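Local coordinates for PbSGBP-B lipoprotein (PDB 6D2Y) that probably binds polysaccharides at the cell surface as the product of a polysaccharide utilization locus, and carries a bound magnesium ion, at residues T228-T233 with C300-F305. Sequence-based numbering, arbitrary orientation.
Sequences TPNSVT and CDVADF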
ATOM      1  N   THR A 228      22.716  -7.334   6.927  1.00 36.88           N
ATOM      2  CA  THR A 228      22.631  -7.797   8.309  1.00 38.07           C
ATOM      3  C   THR A 228      22.476  -9.314   8.353  1.00 48.23           C
ATOM      4  O   THR A 228      21.647  -9.865   7.618  1.00 49.19           O
ATOM      5  CB  THR A 228      21.456  -7.143   9.024  1.00 44.96           C
ATOM      6  OG1 THR A 228      21.334  -5.779   8.597  1.00 52.68           O
ATOM      7  CG2 THR A 228      21.651  -7.183  10.534  1.00 43.67           C
ATOM      8  N   PRO A 229      23.242 -10.015   9.188  1.00 50.83           N
ATOM      9  CA  PRO A 229      23.076 -11.470   9.288  1.00 43.45           C
ATOM     10  C   PRO A 229      21.738 -11.830   9.915  1.00 43.58           C
ATOM     11  O   PRO A 229      21.304 -11.218  10.894  1.00 46.45           O
ATOM     12  CB  PRO A 229      24.248 -11.901  10.178  1.00 42.60           C
ATOM     13  CG  PRO A 229      24.591 -10.683  10.964  1.00 54.21           C
ATOM     14  CD  PRO A 229      24.331  -9.520  10.048  1.00 52.19           C
ATOM     15  N   ASN A 230      21.083 -12.834   9.337  1.00 44.08           N
ATOM     16  CA  ASN A 230      19.778 -13.248   9.823  1.00 47.91           C
ATOM     17  C   ASN A 230      19.884 -13.810  11.239  1.00 53.54           C
ATOM     18  O   ASN A 230      20.943 -14.259  11.686  1.00 56.16           O
ATOM     19  CB  ASN A 230      19.152 -14.277   8.879  1.00 50.27           C
ATOM     20  CG  ASN A 230      19.625 -15.691   9.157  1.00 55.82           C
ATOM     21  OD1 ASN A 230      19.053 -16.396   9.990  1.00 58.07           O
ATOM     22  ND2 ASN A 230      20.670 -16.116   8.454  1.00 54.22           N
ATOM     23  N   SER A 231      18.756 -13.781  11.947  1.00 55.58           N
ATOM     24  CA  SER A 231      18.736 -14.070  13.374  1.00 61.55           C
ATOM     25  C   SER A 231      18.870 -15.551  13.699  1.00 70.29           C
ATOM     26  O   SER A 231      19.175 -15.889  14.847  1.00 79.78           O
ATOM     27  CB  SER A 231      17.443 -13.532  13.991  1.00 64.00           C
ATOM     28  OG  SER A 231      17.053 -14.308  15.112  1.00 80.91           O
ATOM     29  N   VAL A 232      18.653 -16.438  12.736  1.00 65.91           N
ATOM     30  CA  VAL A 232      18.602 -17.872  13.002  1.00 69.89           C
ATOM     31  C   VAL A 232      19.943 -18.544  12.733  1.00 65.88           C
ATOM     32  O   VAL A 232      20.496 -19.207  13.607  1.00 75.49           O
ATOM     33  CB  VAL A 232      17.469 -18.528  12.182  1.00 69.95           C
ATOM     34  CG1 VAL A 232      17.372 -20.008  12.499  1.00 72.57           C
ATOM     35  CG2 VAL A 232      16.144 -17.835  12.475  1.00 69.15           C
ATOM     36  N   THR A 233      20.494 -18.375  11.531  1.00 59.77           N
ATOM     37  CA  THR A 233      21.738 -19.038  11.160  1.00 61.18           C
ATOM     38  C   THR A 233      22.939 -18.105  11.136  1.00 59.36           C
ATOM     39  O   THR A 233      24.034 -18.545  10.773  1.00 53.92           O
ATOM     40  CB  THR A 233      21.589 -19.717   9.793  1.00 59.10           C
ATOM     41  OG1 THR A 233      21.352 -18.728   8.781  1.00 51.95           O
ATOM     42  CG2 THR A 233      20.433 -20.705   9.815  1.00 57.82           C
ATOM     43  N   CYS A 300      10.335 -18.671   6.178  1.00 56.90           N
ATOM     44  CA  CYS A 300       9.273 -18.617   7.176  1.00 58.71           C
ATOM     45  C   CYS A 300       9.808 -18.709   8.600  1.00 63.43           C
ATOM     46  O   CYS A 300       9.072 -18.411   9.546  1.00 67.96           O
ATOM     47  CB  CYS A 300       8.262 -19.734   6.929  1.00 58.93           C
ATOM     48  SG  CYS A 300       8.991 -21.382   6.833  1.00 65.32           S
ATOM     49  N   ASP A 301      11.062 -19.125   8.772  1.00 63.16           N
ATOM     50  CA  ASP A 301      11.711 -19.094  10.075  1.00 61.19           C
ATOM     51  C   ASP A 301      12.482 -17.805  10.315  1.00 63.00           C
ATOM     52  O   ASP A 301      12.803 -17.495  11.467  1.00 63.77           O
ATOM     53  CB  ASP A 301      12.663 -20.286  10.224  1.00 63.29           C
ATOM     54  CG  ASP A 301      11.931 -21.606  10.332  1.00 62.89           C
ATOM     55  OD1 ASP A 301      10.814 -21.627  10.895  1.00 64.93           O
ATOM     56  OD2 ASP A 301      12.472 -22.625   9.855  1.00 65.56           O
ATOM     57  N   VAL A 302      12.787 -17.054   9.254  1.00 59.91           N
ATOM     58  CA  VAL A 302      13.488 -15.785   9.406  1.00 57.76           C
ATOM     59  C   VAL A 302      12.514 -14.669   9.765  1.00 56.37           C
ATOM     60  O   VAL A 302      12.823 -13.803  10.592  1.00 60.79           O
ATOM     61  CB  VAL A 302      14.279 -15.467   8.124  1.00 53.57           C
ATOM     62  CG1 VAL A 302      14.867 -14.064   8.186  1.00 52.23           C
ATOM     63  CG2 VAL A 302      15.376 -16.499   7.917  1.00 44.00           C
ATOM     64  N   ALA A 303      11.328 -14.675   9.161  1.00 51.89           N
ATOM     65  CA  ALA A 303      10.280 -13.716   9.470  1.00 57.37           C
ATOM     66  C   ALA A 303       8.962 -14.453   9.665  1.00 63.31           C
ATOM     67  O   ALA A 303       8.764 -15.560   9.159  1.00 71.72           O
ATOM     68  CB  ALA A 303      10.134 -12.656   8.367  1.00 58.93           C
ATOM     69  N   ASP A 304       8.056 -13.821  10.409  1.00 57.53           N
ATOM     70  CA  ASP A 304       6.789 -14.450  10.763  1.00 62.88           C
ATOM     71  C   ASP A 304       5.777 -14.262   9.639  1.00 62.63           C
ATOM     72  O   ASP A 304       5.383 -13.133   9.331  1.00 63.76           O
ATOM     73  CB  ASP A 304       6.252 -13.873  12.069  1.00 68.49           C
ATOM     74  CG  ASP A 304       5.064 -14.650  12.600  1.00 80.28           C
ATOM     75  OD1 ASP A 304       5.260 -15.515  13.479  1.00 86.91           O
ATOM     76  OD2 ASP A 304       3.934 -14.396  12.133  1.00 85.71           O
ATOM     77  N   PHE A 305       5.345 -15.372   9.041  1.00 69.39           N
ATOM     78  CA  PHE A 305       4.369 -15.356   7.963  1.00 68.21           C
ATOM     79  C   PHE A 305       2.982 -15.795   8.417  1.00 69.28           C
ATOM     80  O   PHE A 305       2.103 -15.997   7.572  1.00 73.14           O
ATOM     81  CB  PHE A 305       4.838 -16.248   6.812  1.00 65.56           C
ATOM     82  CG  PHE A 305       5.895 -15.624   5.945  1.00 58.32           C
ATOM     83  CD1 PHE A 305       7.236 -15.730   6.279  1.00 56.34           C
ATOM     84  CD2 PHE A 305       5.551 -14.942   4.790  1.00 49.49           C
ATOM     85  CE1 PHE A 305       8.211 -15.162   5.481  1.00 56.36           C
ATOM     86  CE2 PHE A 305       6.520 -14.375   3.986  1.00 42.61           C
ATOM     87  CZ  PHE A 305       7.852 -14.484   4.332  1.00 49.19           C
TER
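The carboxamide of Asn230 has Val302 on one face, while two backbone N-H groups come in at its oxygen from the other side. Val302 CG2 lies over the face, off to the side of the oxygen away from ND2, 4.2 Å from Asn230 OD1. This is plain van der Waals contact. From the opposite side Val232 N donates to Asn230 OD1 at 2.8 Å. Thr233 N donates to Asn230 OD1 at 2.9 Å. The Val232 donor stands 38° above the carbonyl plane and its bond is bent. The Thr233 bond is straighter, with its donor tilted 27° from that plane. At the nitrogen edge, Asn230 ND2 gives a nearly straight bond of 2.7 Å to Thr233 OG1, in the amide plane. ND2 also bonds to Glu235 O, and Thr233 OG1 to Glu235 OE1. The buried amide thus has both polar atoms engaged, and these bonds fix its rotation.

OD1 accepts from the backbone N two and three residues on, which makes an Asx turn and an Asx motif. They curl the loop between strands 222-224 and 246-248 of the probable glycan-binding domain. The turn faces helix 299-302.

Val232 extends the contact beside the amide. Its CG1 is anti to the backbone N (chi1 -178°), and CG2, beside that N, is the branch that reaches the helix. Val232 CG2 touches Asp301 O at 3.5 Å. No hydrogen bond crosses between the segments. The carboxylate of Asp301 instead makes a salt bridge with Arg298. Pro297 touches both Thr233 and Val302, joining the two sides just ahead of the helix. The magnesium ion is about 13 Å from the Asn230 side chain. At the start of the loop, Thr228 OG1 bonds to OD2 of Asp225, a magnesium ligand.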